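Local atomic coordinates of 457aa long hypothetical protein (Pyrococcus horikoshii, PDB entry 2CSU), a protein that is of unknown function but combines a Rossmann-like CoA binding domain with a flavodoxin-like domain and a ligase-CoA domain of the succinyl-CoA synthetase clan. Residues A16-K21 and E46-G51; K56-I61 and G85-K90; F410-V415 and T430-E435; T145-G150 and G164-T169; K230-L235 and S268-A273. All coordinates share one frame; numbering follows the deposited sequence.

Contact 1. Residues A16-K21 and E46-G51; sequences ASNDPK and EEEVQG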
# COMPACT_ATOMS: atom_id res chain seq x y z
N ALA A 16 8.96 6.71 -35.04
CA ALA A 16 9.36 5.38 -34.60
C ALA A 16 10.88 5.36 -34.79
O ALA A 16 11.39 5.86 -35.80
CB ALA A 16 8.69 4.30 -35.47
N SER A 17 11.59 4.78 -33.83
CA SER A 17 13.05 4.77 -33.90
C SER A 17 13.70 3.43 -33.54
O SER A 17 13.08 2.58 -32.90
CB SER A 17 13.58 5.88 -32.99
OG SER A 17 14.98 5.96 -32.98
N ASN A 18 14.95 3.27 -33.97
CA ASN A 18 15.72 2.06 -33.67
C ASN A 18 16.63 2.36 -32.47
O ASN A 18 17.26 1.46 -31.91
CB ASN A 18 16.58 1.64 -34.87
CG ASN A 18 15.77 0.99 -35.97
OD1 ASN A 18 15.21 -0.09 -35.80
ND2 ASN A 18 15.70 1.65 -37.12
N ASP A 19 16.68 3.64 -32.10
CA ASP A 19 17.50 4.09 -30.97
C ASP A 19 16.69 3.92 -29.68
O ASP A 19 15.68 4.58 -29.48
CB ASP A 19 17.90 5.56 -31.17
CG ASP A 19 18.89 6.06 -30.12
OD1 ASP A 19 19.40 5.25 -29.31
OD2 ASP A 19 19.18 7.28 -30.11
N PRO A 20 17.13 3.01 -28.79
CA PRO A 20 16.46 2.73 -27.52
C PRO A 20 16.34 3.91 -26.56
O PRO A 20 15.51 3.89 -25.65
CB PRO A 20 17.31 1.60 -26.93
CG PRO A 20 18.02 0.90 -28.04
CD PRO A 20 18.20 2.02 -29.05
N LYS A 21 17.16 4.93 -26.77
CA LYS A 21 17.13 6.12 -25.92
C LYS A 21 16.03 7.11 -26.28
O LYS A 21 15.79 8.06 -25.53
CB LYS A 21 18.49 6.84 -25.97
CG LYS A 21 19.60 6.18 -25.16
CD LYS A 21 20.88 7.02 -25.22
CE LYS A 21 21.93 6.57 -24.19
NZ LYS A 21 22.41 5.17 -24.39
N GLU A 46 14.80 6.10 -42.02
CA GLU A 46 14.82 4.67 -41.81
C GLU A 46 14.07 3.90 -42.89
O GLU A 46 13.02 4.33 -43.37
CB GLU A 46 14.23 4.35 -40.44
CG GLU A 46 15.13 4.69 -39.29
CD GLU A 46 16.50 4.08 -39.44
OE1 GLU A 46 17.40 4.44 -38.65
OE2 GLU A 46 16.68 3.26 -40.35
N GLU A 47 14.63 2.75 -43.29
CA GLU A 47 13.99 1.90 -44.29
C GLU A 47 13.14 0.93 -43.50
O GLU A 47 12.06 0.51 -43.91
CB GLU A 47 15.03 1.12 -45.09
CG GLU A 47 16.10 1.97 -45.75
CD GLU A 47 15.51 3.02 -46.66
OE1 GLU A 47 14.58 2.68 -47.44
OE2 GLU A 47 15.98 4.18 -46.61
N GLU A 48 13.65 0.60 -42.32
CA GLU A 48 12.97 -0.32 -41.43
C GLU A 48 13.21 0.09 -40.00
O GLU A 48 14.23 0.71 -39.67
CB GLU A 48 13.49 -1.74 -41.71
CG GLU A 48 13.55 -2.69 -40.54
CD GLU A 48 14.82 -2.55 -39.73
OE1 GLU A 48 15.93 -2.43 -40.31
OE2 GLU A 48 14.71 -2.58 -38.50
N VAL A 49 12.27 -0.24 -39.14
CA VAL A 49 12.37 0.09 -37.73
C VAL A 49 12.00 -1.13 -36.94
O VAL A 49 10.90 -1.67 -37.09
CB VAL A 49 11.44 1.27 -37.35
CG1 VAL A 49 11.47 1.48 -35.84
CG2 VAL A 49 11.91 2.53 -38.05
N GLN A 50 12.93 -1.57 -36.10
CA GLN A 50 12.70 -2.74 -35.28
C GLN A 50 12.22 -3.92 -36.12
O GLN A 50 11.35 -4.70 -35.70
CB GLN A 50 11.70 -2.39 -34.16
CG GLN A 50 12.35 -1.53 -33.07
CD GLN A 50 11.37 -0.99 -32.04
OE1 GLN A 50 10.66 -1.75 -31.38
NE2 GLN A 50 11.34 0.33 -31.89
N GLY A 51 12.78 -4.04 -37.31
CA GLY A 51 12.45 -5.14 -38.21
C GLY A 51 11.24 -4.95 -39.09
O GLY A 51 10.92 -5.83 -39.89
O HOH W 1 16.14 5.26 -36.06
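In the Rossmann-like CoA binding domain, the loop that leaves strand 10-14 is tied at Asn18 to Glu48 and Gln50 of the small antiparallel hairpin 48-49/52-53. The Asn18 amide works with both its ends. Its ND2 gives a nearly straight bond to Glu48 O (3.1 Å), lying in the carbonyl plane and on a lone pair, while its OD1 receives Gln50 N at 2.7 Å from a donor tilted 23° off the amide carbonyl plane. CG lies beside the backbone N (chi1 -76°), and the amide beyond it faces the hairpin backbone, OD1 of Asn18 passing 3.4 Å from Val49 CA. In the other direction Gln50 reaches over with an extended chain, and its NE2 meets Ser17 O at 3.0 Å; NE2 has a second acceptor in Tyr25 O. Beside these bonds Ala16 CB touches Val49 CG1 (4.0 Å), and Phe28 of helix 23-31 packs on both residues. Near Glu46, a water accepts from Asn18 N (3.1 Å) and donates to Glu46 OE1 (3.0 Å). With both its oxygen and its nitrogen engaged by hairpin backbone groups, the Asn18 amide is fixed in rotation, and the hairpin is held to the loop chiefly by directional polar bonds.

Contact 2. Residues K56-I61 and G85-K90; sequences KSVKDI and GEKGVK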
# COMPACT_ATOMS: atom_id res chain seq x y z
N LYS A 56 8.89 6.98 -45.12
CA LYS A 56 9.47 8.31 -44.95
C LYS A 56 8.42 9.31 -44.47
O LYS A 56 8.70 10.25 -43.74
CB LYS A 56 10.03 8.75 -46.30
CG LYS A 56 11.29 7.97 -46.69
CD LYS A 56 11.60 8.08 -48.19
CE LYS A 56 12.69 7.10 -48.62
NZ LYS A 56 12.17 5.74 -48.63
N SER A 57 7.18 9.10 -44.95
CA SER A 57 6.09 9.97 -44.53
C SER A 57 4.78 9.19 -44.38
O SER A 57 4.57 8.15 -45.00
CB SER A 57 5.93 11.06 -45.59
OG SER A 57 4.66 11.70 -45.42
N VAL A 58 3.91 9.70 -43.50
CA VAL A 58 2.64 9.03 -43.27
C VAL A 58 1.77 9.02 -44.54
O VAL A 58 0.75 8.35 -44.62
CB VAL A 58 1.90 9.75 -42.15
CG1 VAL A 58 1.64 11.20 -42.55
CG2 VAL A 58 0.58 9.07 -41.87
N LYS A 59 2.20 9.82 -45.53
CA LYS A 59 1.43 9.90 -46.76
C LYS A 59 1.67 8.68 -47.66
O LYS A 59 0.86 8.33 -48.51
CB LYS A 59 1.86 11.17 -47.51
CG LYS A 59 1.22 12.43 -46.92
CD LYS A 59 2.09 13.67 -47.15
CE LYS A 59 2.04 14.16 -48.60
NZ LYS A 59 2.55 15.53 -48.68
N ASP A 60 2.83 8.03 -47.46
CA ASP A 60 3.21 6.94 -48.35
C ASP A 60 2.58 5.60 -47.96
O ASP A 60 2.65 4.62 -48.69
CB ASP A 60 4.74 6.82 -48.34
CG ASP A 60 5.36 8.17 -48.66
OD1 ASP A 60 4.93 8.77 -49.64
OD2 ASP A 60 6.26 8.59 -47.94
N ILE A 61 1.99 5.57 -46.76
CA ILE A 61 1.33 4.33 -46.32
C ILE A 61 0.11 3.98 -47.20
O ILE A 61 -0.87 4.70 -47.27
CB ILE A 61 0.89 4.51 -44.86
CG1 ILE A 61 2.10 4.77 -43.96
CG2 ILE A 61 0.22 3.21 -44.36
CD1 ILE A 61 1.71 4.91 -42.49
N GLY A 85 -3.13 15.27 -41.61
CA GLY A 85 -4.35 15.87 -42.11
C GLY A 85 -4.67 15.48 -43.55
O GLY A 85 -5.80 15.07 -43.85
N GLU A 86 -3.69 15.61 -44.43
CA GLU A 86 -3.89 15.28 -45.84
C GLU A 86 -4.16 13.78 -46.00
O GLU A 86 -4.93 13.35 -46.87
CB GLU A 86 -2.66 15.70 -46.64
CG GLU A 86 -2.14 17.09 -46.28
CD GLU A 86 -0.86 17.46 -47.03
OE1 GLU A 86 0.02 16.58 -47.19
OE2 GLU A 86 -0.73 18.63 -47.45
N LYS A 87 -3.53 12.99 -45.13
CA LYS A 87 -3.63 11.53 -45.18
C LYS A 87 -5.01 11.03 -44.75
O LYS A 87 -5.42 9.92 -45.05
CB LYS A 87 -2.55 10.94 -44.27
CG LYS A 87 -2.63 9.42 -44.20
CD LYS A 87 -2.53 8.76 -45.58
CE LYS A 87 -2.37 7.24 -45.49
NZ LYS A 87 -2.44 6.66 -46.83
N GLY A 88 -5.71 11.88 -43.97
CA GLY A 88 -7.07 11.53 -43.57
C GLY A 88 -7.11 10.86 -42.19
O GLY A 88 -8.00 10.08 -41.87
N VAL A 89 -6.09 11.17 -41.38
CA VAL A 89 -6.05 10.61 -40.04
C VAL A 89 -7.15 11.20 -39.15
O VAL A 89 -7.44 12.39 -39.18
CB VAL A 89 -4.67 10.90 -39.44
CG1 VAL A 89 -4.65 10.51 -37.96
CG2 VAL A 89 -3.61 10.11 -40.18
N LYS A 90 -7.79 10.32 -38.37
CA LYS A 90 -8.90 10.78 -37.55
C LYS A 90 -8.42 11.38 -36.22
O LYS A 90 -8.82 12.46 -35.81
CB LYS A 90 -9.85 9.60 -37.30
CG LYS A 90 -10.69 9.27 -38.53
CD LYS A 90 -11.42 7.93 -38.41
CE LYS A 90 -12.23 7.58 -39.66
NZ LYS A 90 -11.58 6.48 -40.37
O HOH W 2 -2.24 8.79 -48.86
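Lys87 leaves its helix with CG anti to the backbone N (chi1 177°), and a bend at chi2 (57°) turns CD towards the carbonyl of Val58. CD and CE both pass 3.4 Å from Val58 O, and CG lies 4.0 Å from Val58 CG2 where the two side chains slant across each other. At the end of the chain NZ donates to Ile61 O, nearly in line with its C=O. The modelled separation of NZ and Ile61 O, 2.5 Å, is shorter than usual, so its exact value is doubtful. A water accepts from Lys87 NZ at 2.9 Å and donates to Lys59 O at 3.2 Å, and Asp63 O is a further, weak partner of the ammonium group. Ile61 and Asp63 both lie in the loop that leads to strand 67-70. That loop contains a type I turn from Ser57 to Asp60, met by the C-terminal end of helix 74-87 in the Rossmann-like CoA binding domain; the helix closes in a Schellman motif at Gly88, whose phi is positive. Lys59 approaches the helix from the exposed side. Its chain bends at chi3 (74°), and NZ forms a salt bridge with Glu86 OE1 (3.1 Å), meeting the oxygen almost end-on to the C-O bond, with CE of the same lysine 3.5 Å from OE1. On the inner side, Val58 packs against Ala12 and Ile14 of strand 10-14, while Ile61 lies on Tyr40 and Val42 of strand 38-42.

Contact 3. Residues F410-V415 and T430-E435; sequences FMAGYV and TYERPE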
# COMPACT_ATOMS: atom_id res chain seq x y z
N PHE A 410 -8.05 -9.34 2.22
CA PHE A 410 -7.23 -10.48 2.60
C PHE A 410 -5.81 -10.07 3.01
O PHE A 410 -5.20 -9.19 2.42
CB PHE A 410 -7.17 -11.44 1.41
CG PHE A 410 -8.28 -12.45 1.51
CD1 PHE A 410 -9.58 -12.02 1.69
CD2 PHE A 410 -7.99 -13.80 1.40
CE1 PHE A 410 -10.61 -12.95 1.75
CE2 PHE A 410 -9.02 -14.73 1.47
CZ PHE A 410 -10.34 -14.31 1.64
N MSE A 411 -5.32 -10.72 4.07
CA MSE A 411 -3.97 -10.42 4.54
C MSE A 411 -3.16 -11.70 4.77
O MSE A 411 -3.62 -12.67 5.35
CB MSE A 411 -4.08 -9.64 5.85
CG MSE A 411 -4.63 -8.23 5.65
SE MSE A 411 -4.86 -7.36 7.21
CE MSE A 411 -3.13 -7.31 7.72
N ALA A 412 -1.91 -11.70 4.25
CA ALA A 412 -1.43 -10.52 3.53
C ALA A 412 -0.06 -10.78 2.90
O ALA A 412 0.48 -11.88 2.95
CB ALA A 412 -1.33 -9.37 4.54
N GLY A 413 0.48 -9.73 2.26
CA GLY A 413 1.79 -9.87 1.62
C GLY A 413 1.82 -11.07 0.67
O GLY A 413 0.91 -11.29 -0.12
N TYR A 414 2.93 -11.82 0.73
CA TYR A 414 3.05 -12.99 -0.13
C TYR A 414 1.97 -14.03 0.17
O TYR A 414 1.38 -14.62 -0.72
CB TYR A 414 4.44 -13.60 0.08
CG TYR A 414 5.48 -12.65 -0.39
CD1 TYR A 414 5.35 -12.05 -1.64
CD2 TYR A 414 6.60 -12.38 0.40
CE1 TYR A 414 6.33 -11.17 -2.09
CE2 TYR A 414 7.58 -11.51 -0.06
CZ TYR A 414 7.45 -10.92 -1.30
OH TYR A 414 8.43 -10.05 -1.76
N VAL A 415 1.77 -14.32 1.45
CA VAL A 415 0.87 -15.37 1.91
C VAL A 415 -0.54 -15.27 1.33
O VAL A 415 -1.22 -16.29 1.13
CB VAL A 415 0.74 -15.32 3.45
CG1 VAL A 415 -0.13 -16.46 3.96
CG2 VAL A 415 2.11 -15.35 4.09
N THR A 430 -10.48 -7.22 -4.17
CA THR A 430 -9.80 -7.63 -2.94
C THR A 430 -8.79 -6.60 -2.49
O THR A 430 -7.90 -6.19 -3.24
CB THR A 430 -9.13 -9.00 -3.12
OG1 THR A 430 -10.16 -9.99 -3.28
CG2 THR A 430 -8.27 -9.35 -1.90
N TYR A 431 -8.93 -6.20 -1.23
CA TYR A 431 -8.06 -5.19 -0.67
C TYR A 431 -7.16 -5.74 0.41
O TYR A 431 -7.39 -6.83 0.91
CB TYR A 431 -8.92 -4.04 -0.13
CG TYR A 431 -9.85 -3.49 -1.20
CD1 TYR A 431 -11.05 -4.13 -1.52
CD2 TYR A 431 -9.49 -2.36 -1.93
CE1 TYR A 431 -11.87 -3.65 -2.54
CE2 TYR A 431 -10.30 -1.88 -2.96
CZ TYR A 431 -11.48 -2.52 -3.26
OH TYR A 431 -12.28 -2.03 -4.27
N GLU A 432 -6.14 -4.98 0.76
CA GLU A 432 -5.18 -5.40 1.77
C GLU A 432 -5.20 -4.44 2.95
O GLU A 432 -4.49 -4.66 3.94
CB GLU A 432 -3.77 -5.48 1.14
CG GLU A 432 -2.63 -5.84 2.10
CD GLU A 432 -1.45 -6.54 1.41
OE1 GLU A 432 -0.33 -6.52 1.97
OE2 GLU A 432 -1.65 -7.11 0.31
N ARG A 433 -6.03 -3.41 2.86
CA ARG A 433 -6.14 -2.40 3.91
C ARG A 433 -7.57 -2.15 4.38
O ARG A 433 -8.50 -2.11 3.59
CB ARG A 433 -5.61 -1.05 3.42
CG ARG A 433 -4.19 -1.04 2.88
CD ARG A 433 -3.77 0.38 2.58
NE ARG A 433 -2.38 0.45 2.16
CZ ARG A 433 -1.97 0.30 0.91
NH1 ARG A 433 -2.85 0.06 -0.06
NH2 ARG A 433 -0.66 0.37 0.63
N PRO A 434 -7.76 -1.97 5.69
CA PRO A 434 -9.11 -1.72 6.19
C PRO A 434 -9.67 -0.45 5.55
O PRO A 434 -10.84 -0.41 5.18
CB PRO A 434 -8.89 -1.57 7.69
CG PRO A 434 -7.80 -2.55 7.95
CD PRO A 434 -6.84 -2.27 6.81
N GLU A 435 -8.83 0.58 5.40
CA GLU A 435 -9.30 1.83 4.80
C GLU A 435 -9.67 1.69 3.33
O GLU A 435 -10.58 2.35 2.84
CB GLU A 435 -8.26 2.95 4.97
CG GLU A 435 -6.86 2.61 4.48
CD GLU A 435 -6.05 1.88 5.51
OE1 GLU A 435 -6.64 1.04 6.25
OE2 GLU A 435 -4.82 2.13 5.58
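Phe410 N donates to Tyr431 O at 2.9 Å, arriving nearly in line with the C=O although the angle at the hydrogen is a bent 134°. This bond joins the parallel strands 406-411 and 430-431 of the ligase-CoA domain, the two strands of a beta-alpha-beta unit whose helix is 417-424. Next to it Thr430 turns its CG2 towards Phe410, coming within 4.1 Å of Phe410 CB, and Leu423 of the connecting helix packs on both residues. Beyond the strand ends the contact passes to Glu432. Its CG is anti to the backbone N (chi1 177°) and the chain runs on extended, bringing OE1 to Gly413 N at 3.3 Å in a weak hydrogen bond. The same oxygen lies 4.0 Å from Ala412 CB. Glu432 O in turn approaches CG of Met411, a selenomethionine, at 4.0 Å. The Met411-Ala412 peptide is cis, and Gly413 follows with positive phi, so the chain turns sharply where the carboxylate reaches it. Gly164 of the second subunit packs on Met411 and Ala412, and Asp277 of that subunit forms a salt bridge with Arg433, the residue at the N-cap position of helix 434-450. The Phe410 backbone bond, with that between Tyr431 and Ala408, pairs the strands, whereas the glutamate adds a weaker side-chain link; its negative charge may be eased by the peptide N-H and by Lys168 of the second subunit, which packs on it.

Contact 4. Residues T145-G150 and G164-T169; sequences TVAKKG and GIVYKT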
# COMPACT_ATOMS: atom_id res chain seq x y z
N THR A 145 5.40 0.68 -19.91
CA THR A 145 4.80 -0.66 -19.93
C THR A 145 3.27 -0.60 -19.80
O THR A 145 2.72 0.28 -19.13
CB THR A 145 5.40 -1.55 -18.80
OG1 THR A 145 4.99 -2.90 -18.99
CG2 THR A 145 4.93 -1.09 -17.44
N VAL A 146 2.58 -1.53 -20.46
CA VAL A 146 1.12 -1.57 -20.43
C VAL A 146 0.57 -2.01 -19.07
O VAL A 146 1.13 -2.86 -18.39
CB VAL A 146 0.57 -2.53 -21.55
CG1 VAL A 146 0.76 -3.99 -21.13
CG2 VAL A 146 -0.89 -2.24 -21.84
N ALA A 147 -0.54 -1.41 -18.66
CA ALA A 147 -1.13 -1.77 -17.38
C ALA A 147 -1.80 -3.14 -17.55
O ALA A 147 -2.01 -3.60 -18.68
CB ALA A 147 -2.17 -0.72 -16.97
N LYS A 148 -2.13 -3.79 -16.44
CA LYS A 148 -2.81 -5.07 -16.54
C LYS A 148 -4.23 -4.82 -17.03
O LYS A 148 -4.73 -3.70 -16.97
CB LYS A 148 -2.86 -5.77 -15.19
CG LYS A 148 -1.55 -6.43 -14.79
CD LYS A 148 -1.73 -7.33 -13.59
CE LYS A 148 -0.53 -8.25 -13.40
NZ LYS A 148 -0.74 -9.13 -12.21
N LYS A 149 -4.87 -5.87 -17.53
CA LYS A 149 -6.24 -5.76 -18.03
C LYS A 149 -7.23 -5.48 -16.89
O LYS A 149 -7.10 -5.97 -15.78
CB LYS A 149 -6.59 -7.08 -18.71
CG LYS A 149 -7.62 -6.92 -19.82
CD LYS A 149 -7.83 -8.22 -20.61
CE LYS A 149 -8.99 -8.12 -21.61
NZ LYS A 149 -10.26 -8.25 -20.91
N GLY A 150 -8.22 -4.61 -17.19
CA GLY A 150 -9.19 -4.25 -16.16
C GLY A 150 -10.37 -3.45 -16.72
O GLY A 150 -10.50 -3.22 -17.91
N GLY A 164 3.59 6.06 -12.76
CA GLY A 164 3.80 5.52 -11.44
C GLY A 164 2.64 4.70 -10.92
O GLY A 164 2.82 3.73 -10.20
N ILE A 165 1.43 5.09 -11.30
CA ILE A 165 0.24 4.38 -10.87
C ILE A 165 0.15 3.07 -11.66
O ILE A 165 -0.17 2.03 -11.11
CB ILE A 165 -1.03 5.29 -11.05
CG1 ILE A 165 -1.04 6.33 -9.93
CG2 ILE A 165 -2.31 4.47 -11.00
CD1 ILE A 165 -2.13 7.39 -10.03
N VAL A 166 0.48 3.11 -12.95
CA VAL A 166 0.47 1.90 -13.76
C VAL A 166 1.40 0.87 -13.12
O VAL A 166 1.02 -0.28 -12.93
CB VAL A 166 0.91 2.20 -15.21
CG1 VAL A 166 1.17 0.92 -15.97
CG2 VAL A 166 -0.18 3.00 -15.91
N TYR A 167 2.61 1.29 -12.75
CA TYR A 167 3.55 0.37 -12.12
C TYR A 167 2.99 -0.11 -10.80
O TYR A 167 3.18 -1.26 -10.41
CB TYR A 167 4.91 1.02 -11.86
CG TYR A 167 5.51 1.70 -13.07
CD1 TYR A 167 5.16 1.29 -14.35
CD2 TYR A 167 6.42 2.75 -12.93
CE1 TYR A 167 5.68 1.91 -15.48
CE2 TYR A 167 6.95 3.38 -14.06
CZ TYR A 167 6.58 2.95 -15.32
OH TYR A 167 7.08 3.56 -16.43
N LYS A 168 2.31 0.79 -10.09
CA LYS A 168 1.73 0.45 -8.81
C LYS A 168 0.71 -0.67 -8.95
O LYS A 168 0.84 -1.71 -8.33
CB LYS A 168 1.05 1.67 -8.19
CG LYS A 168 0.46 1.41 -6.80
CD LYS A 168 -0.14 2.68 -6.20
CE LYS A 168 -0.25 2.60 -4.68
NZ LYS A 168 -1.21 1.60 -4.16
N THR A 169 -0.30 -0.43 -9.79
CA THR A 169 -1.37 -1.40 -10.03
C THR A 169 -0.88 -2.75 -10.55
O THR A 169 -1.44 -3.79 -10.20
CB THR A 169 -2.38 -0.83 -11.02
OG1 THR A 169 -1.68 -0.29 -12.15
CG2 THR A 169 -3.22 0.26 -10.36
O HOH W 3 7.80 1.45 -18.29
O HOH W 4 -2.32 -2.49 -14.08
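Val166 CG1 is the methyl that meets the segment 145-150: it lies 3.6 Å from Thr145 O, 3.8 Å from Ala147 CA and 3.9 Å from Ala147 CB. It stands anti to the backbone N (chi1 168°) on a side chain that leaves the helix towards the passing chain. One residue on, Tyr167 presents a ring edge, and Thr145 CG2 comes up near the ring plane, 3.7 Å from CE1. The threonine methyl occupies the crowded position between its own backbone N and carbonyl carbon. No direct hydrogen bond joins the two segments; waters do so at either end. One accepts from Thr145 N (3.0 Å) and is hydrogen-bonded to Tyr167 OH (2.9 Å). The other accepts from Lys148 N (2.7 Å) and donates to Thr169 OG1 (3.0 Å). Further out, Phe176 of strand 175-181 packs on Ala147, Ile165 and Thr169 and so backs the apolar patch, while Lys148 forms a salt bridge with Asp173. Tyr167 also packs on Val415 of the second subunit. Helix 159-171 connects the neighbouring parallel strands 152-156 and 175-181 in a beta-alpha-beta crossover of the flavodoxin-like domain, and this contact packs the chain leading into strand 148-149 against that helix.

Contact 5. Residues K230-L235 and S268-A273; sequences KPIIAL and SGVLVA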
# COMPACT_ATOMS: atom_id res chain seq x y z
N LYS A 230 -22.58 5.30 -15.15
CA LYS A 230 -21.49 4.70 -14.37
C LYS A 230 -20.69 5.76 -13.62
O LYS A 230 -20.72 6.94 -13.95
CB LYS A 230 -20.58 3.92 -15.31
CG LYS A 230 -20.92 4.13 -16.79
CD LYS A 230 -19.76 3.75 -17.71
CE LYS A 230 -20.21 2.85 -18.87
NZ LYS A 230 -19.05 2.47 -19.67
N PRO A 231 -20.07 5.33 -12.52
CA PRO A 231 -19.35 6.21 -11.61
C PRO A 231 -18.04 6.83 -12.10
O PRO A 231 -17.32 6.28 -12.94
CB PRO A 231 -19.17 5.35 -10.35
CG PRO A 231 -19.08 3.99 -10.89
CD PRO A 231 -20.15 3.97 -11.95
N ILE A 232 -17.77 8.01 -11.56
CA ILE A 232 -16.57 8.76 -11.86
C ILE A 232 -15.93 9.11 -10.52
O ILE A 232 -16.58 9.67 -9.65
CB ILE A 232 -16.93 10.04 -12.65
CG1 ILE A 232 -17.56 9.66 -13.99
CG2 ILE A 232 -15.70 10.91 -12.82
CD1 ILE A 232 -18.12 10.82 -14.80
N ILE A 233 -14.65 8.77 -10.37
CA ILE A 233 -13.91 9.04 -9.14
C ILE A 233 -12.76 10.00 -9.47
O ILE A 233 -11.90 9.68 -10.29
CB ILE A 233 -13.30 7.74 -8.53
CG1 ILE A 233 -14.39 6.71 -8.22
CG2 ILE A 233 -12.60 8.07 -7.21
CD1 ILE A 233 -15.12 6.19 -9.43
N ALA A 234 -12.76 11.17 -8.82
CA ALA A 234 -11.73 12.18 -9.06
C ALA A 234 -10.82 12.47 -7.88
O ALA A 234 -11.27 12.68 -6.76
CB ALA A 234 -12.37 13.49 -9.53
N LEU A 235 -9.52 12.49 -8.16
CA LEU A 235 -8.50 12.81 -7.17
C LEU A 235 -8.02 14.18 -7.64
O LEU A 235 -7.38 14.30 -8.69
CB LEU A 235 -7.35 11.78 -7.22
CG LEU A 235 -6.06 12.14 -6.44
CD1 LEU A 235 -6.39 12.39 -4.96
CD2 LEU A 235 -5.03 11.02 -6.58
N SER A 268 -22.41 17.02 -9.03
CA SER A 268 -22.51 16.35 -10.32
C SER A 268 -22.48 14.82 -10.22
O SER A 268 -22.44 14.13 -11.23
CB SER A 268 -21.37 16.81 -11.23
OG SER A 268 -21.43 18.21 -11.44
N GLY A 269 -22.49 14.31 -8.99
CA GLY A 269 -22.48 12.87 -8.78
C GLY A 269 -21.10 12.25 -8.77
O GLY A 269 -20.96 11.03 -8.71
N VAL A 270 -20.08 13.10 -8.83
CA VAL A 270 -18.68 12.68 -8.84
C VAL A 270 -18.17 12.35 -7.44
O VAL A 270 -18.26 13.17 -6.52
CB VAL A 270 -17.76 13.77 -9.44
CG1 VAL A 270 -16.30 13.32 -9.39
CG2 VAL A 270 -18.18 14.07 -10.87
N LEU A 271 -17.63 11.15 -7.29
CA LEU A 271 -17.12 10.71 -6.00
C LEU A 271 -15.69 11.22 -5.88
O LEU A 271 -14.92 11.18 -6.84
CB LEU A 271 -17.17 9.17 -5.91
CG LEU A 271 -18.48 8.56 -6.44
CD1 LEU A 271 -18.44 7.04 -6.33
CD2 LEU A 271 -19.66 9.14 -5.66
N VAL A 272 -15.34 11.71 -4.70
CA VAL A 272 -14.01 12.25 -4.51
C VAL A 272 -13.08 11.35 -3.70
O VAL A 272 -13.48 10.75 -2.72
CB VAL A 272 -14.07 13.65 -3.83
CG1 VAL A 272 -12.68 14.12 -3.44
CG2 VAL A 272 -14.72 14.66 -4.78
N ALA A 273 -11.84 11.27 -4.16
CA ALA A 273 -10.83 10.49 -3.47
C ALA A 273 -9.78 11.50 -3.03
O ALA A 273 -9.57 12.50 -3.71
CB ALA A 273 -10.22 9.45 -4.44
O HOH W 5 -19.77 8.94 -9.57
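Ala234 CB rests on Val270 CG1 at 3.9 Å, and Ile232 CG2 approaches the same methyl at 4.2 Å. Ile233 and Ala273 meet on the other face of the sheet, CG2 to CB at 3.9 Å; Ile233 CG2 stands anti to its backbone N, beside the carbonyl carbon, within reach of the next strand. Leu235 CD1 extends this face, 3.4 Å from Ala273 O. Between the faces run the bonds of a parallel pair. Ile232 O accepts from Leu271 N (3.0 Å) and Ala234 N gives to Leu271 O (2.9 Å), both nearly in line with the carbonyl. Ala273 N reaches Ala234 O at 3.0 Å from above the carbonyl plane, 39° out of it. The axes of the short strand segments lie 34° apart. At the N-terminal edge a water accepts from Ile232 N (3.0 Å) and bridges towards Gly269 O, at the Schellman turn that ends helix 258-267. Strand 205-210 pairs with the far edge of 232-236. Phe265 of helix 258-267 packs on Val270 and Val272, Met282 of helix 276-283 lies over Ile233 and Leu271, and helix 434-450 touches Pro231 and Leu271.

In the fold
From the N terminus the contacts come in the order 1, 2, 4, 5, 3, each closing before the next opens, so none nests or crosses. Contact 1 closes a loop holding helix 23-31 and strand 38-42; contact 2 encloses strand 67-70 and most of helix 74-87. The two touch through Glu47 and Lys56 in the CoA binding domain. Contact 4 spans strand 152-156, and contact 5 adds strand 271-273 beside 232-236 in the same mixed sheet. Contact 3 spans helix 417-424 in the separate sheet of the ligase-CoA domain, its centre about 50 Å from that of contact 2. Contacts 3 and 4 both meet the second subunit.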